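Local coordinates for protein ectonucleotide pyrophosphatase/phosphodiesterase family member 5 (Mus musculus, PDB 5VEO) that probably hydrolyses a restricted set of extracellular nucleotides at a zinc-dependent active site, as a member of the nucleotide pyrophosphatase/phosphodiesterase family, at residues 51-56 with 68-73. The protein carries 1 engineered substitution. Residues are numbered along the deposited sequence; the frame is centred on the assembly and turned at random.
With NAG (2-acetamido-2-deoxy-beta-D-glucopyranose), chain H; EDO (1,2-ethanediol), chain K.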
# COMPACT_ATOMS: atom_id res chain seq x y z
N THR A 51 10.97 -0.73 4.48
CA THR A 51 10.06 -1.32 5.45
C THR A 51 8.74 -0.59 5.38
O THR A 51 8.65 0.60 5.74
CB THR A 51 10.64 -1.25 6.86
OG1 THR A 51 11.85 -1.99 6.90
CG2 THR A 51 9.67 -1.84 7.83
N ASN A 52 7.72 -1.28 4.88
CA ASN A 52 6.38 -0.75 4.77
C ASN A 52 5.65 -1.00 6.09
O ASN A 52 6.30 -1.21 7.12
CB ASN A 52 5.70 -1.33 3.51
CG ASN A 52 5.67 -2.87 3.49
OD1 ASN A 52 6.42 -3.56 4.21
ND2 ASN A 52 4.81 -3.42 2.61
N VAL A 53 4.32 -0.92 6.11
CA VAL A 53 3.60 -1.02 7.37
C VAL A 53 2.71 -2.25 7.41
O VAL A 53 2.20 -2.75 6.40
CB VAL A 53 2.76 0.24 7.72
CG1 VAL A 53 3.64 1.47 7.81
CG2 VAL A 53 1.62 0.45 6.78
N PHE A 54 2.49 -2.71 8.64
CA PHE A 54 1.59 -3.81 8.94
C PHE A 54 0.17 -3.29 9.06
O PHE A 54 -0.04 -2.23 9.68
CB PHE A 54 2.03 -4.46 10.24
CG PHE A 54 1.34 -5.74 10.58
CD1 PHE A 54 1.72 -6.94 9.99
CD2 PHE A 54 0.34 -5.77 11.54
CE1 PHE A 54 1.11 -8.13 10.34
CE2 PHE A 54 -0.26 -6.97 11.89
CZ PHE A 54 0.11 -8.14 11.29
N ILE A 55 -0.84 -3.98 8.52
CA ILE A 55 -0.70 -5.16 7.67
C ILE A 55 -0.30 -4.74 6.26
O ILE A 55 -0.64 -3.66 5.79
CB ILE A 55 -2.01 -5.99 7.65
CG1 ILE A 55 -3.15 -5.25 6.95
CG2 ILE A 55 -2.40 -6.39 9.06
CD1 ILE A 55 -4.42 -6.07 6.83
N THR A 56 0.39 -5.64 5.56
CA THR A 56 1.04 -5.29 4.30
C THR A 56 0.08 -5.50 3.12
O THR A 56 0.32 -6.31 2.20
CB THR A 56 2.35 -6.06 4.14
OG1 THR A 56 2.14 -7.48 4.29
CG2 THR A 56 3.40 -5.60 5.15
N GLY A 68 2.26 9.62 6.38
CA GLY A 68 3.43 9.40 7.22
C GLY A 68 3.14 8.70 8.52
O GLY A 68 4.00 8.68 9.40
N LEU A 69 1.95 8.11 8.65
CA LEU A 69 1.48 7.52 9.89
C LEU A 69 1.42 6.00 9.81
O LEU A 69 1.14 5.42 8.76
CB LEU A 69 0.10 8.04 10.25
CG LEU A 69 0.02 9.52 10.65
CD1 LEU A 69 -1.43 9.97 10.66
CD2 LEU A 69 0.67 9.73 11.99
N PHE A 70 1.64 5.36 10.95
CA PHE A 70 1.32 3.95 11.11
C PHE A 70 -0.19 3.75 11.09
O PHE A 70 -0.97 4.69 11.30
CB PHE A 70 1.90 3.42 12.41
CG PHE A 70 3.38 3.36 12.42
CD1 PHE A 70 4.05 2.51 11.56
CD2 PHE A 70 4.12 4.16 13.27
CE1 PHE A 70 5.43 2.45 11.56
CE2 PHE A 70 5.50 4.10 13.28
CZ PHE A 70 6.16 3.25 12.42
N ALA A 71 -0.60 2.51 10.81
CA ALA A 71 -2.02 2.22 10.60
C ALA A 71 -2.86 2.46 11.86
O ALA A 71 -4.02 2.88 11.75
CB ALA A 71 -2.21 0.79 10.11
N GLU A 72 -2.32 2.20 13.06
CA GLU A 72 -3.13 2.45 14.24
C GLU A 72 -3.47 3.92 14.39
O GLU A 72 -4.47 4.25 15.04
CB GLU A 72 -2.44 1.92 15.50
CG GLU A 72 -1.21 2.72 15.94
CD GLU A 72 -0.44 2.08 17.10
OE1 GLU A 72 0.61 2.64 17.48
OE2 GLU A 72 -0.88 1.04 17.62
N ASN A 73 -2.67 4.82 13.80
CA ASN A 73 -2.90 6.25 13.85
C ASN A 73 -3.76 6.75 12.69
O ASN A 73 -4.66 7.56 12.92
CB ASN A 73 -1.57 6.99 13.85
CG ASN A 73 -0.68 6.55 14.99
OD1 ASN A 73 0.37 5.97 14.78
ND2 ASN A 73 -1.13 6.78 16.21
C1 NAG H . 3.06 8.25 15.33
C2 NAG H . 3.37 7.92 16.78
C3 NAG H . 2.18 8.27 17.65
C4 NAG H . 1.71 9.69 17.40
C5 NAG H . 1.54 9.97 15.91
C6 NAG H . 1.28 11.43 15.61
C7 NAG H . 4.94 6.12 17.35
C8 NAG H . 5.11 4.64 17.52
N2 NAG H . 3.73 6.52 16.95
O3 NAG H . 2.56 8.11 19.01
O4 NAG H . 0.46 9.89 18.05
O5 NAG H . 2.74 9.62 15.22
O6 NAG H . 2.19 12.26 16.31
O7 NAG H . 5.85 6.91 17.56
C1 EDO K . 7.53 1.24 8.81
O1 EDO K . 7.40 2.29 7.81
C2 EDO K . 8.44 1.61 10.00
O2 EDO K . 8.52 0.50 10.94
O HOH W 1 0.86 0.00 11.19
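Val53 turns CG1 anti to its own carbonyl carbon (chi1 -60°), and Phe70 does the same with CG (chi1 -68°), which brings methyl and ring together across the gap. Val53 CG1 comes obliquely to Phe70 CD1 at 3.9 Å. Farther round the same ring, 1,2-ethanediol, likely a crystallisation additive, puts C2 in the plane at the edge, 3.5 Å from Phe70 CE1, while its O1 donates to Thr51 O at 3.0 Å. One residue along, Ala71 directs CB at the backbone and meets Phe54 O at 3.7 Å. A water bridges the two segments here: it lies 2.8 Å from Phe54 O and accepts from Ala71 N (2.9 Å), using an amide of the first turn of helix 71-74, just after the N-cap Phe70. In this alkaline-phosphatase-type fold, residues 51-56 lead from strand 45-51 of the central mixed sheet to helix 58-67, and 68-73 pick up the chain where Gly68, with positive phi, leaves that helix. The first loop borders the metal centre: Thr56 O accepts from the zinc ligand His325, and Asn52 ND2 bonds the backbone O of another zinc ligand, Asp224. Replacing Asn73, whose CG lies 4.1 Å from C1 of the N-acetylglucosamine, with an alanine would probably open a gap beside the sugar, though Leu69 CD2 would still touch it. Asn375, the likely carrier of that sugar, accepts a hydrogen bond from Phe70 N.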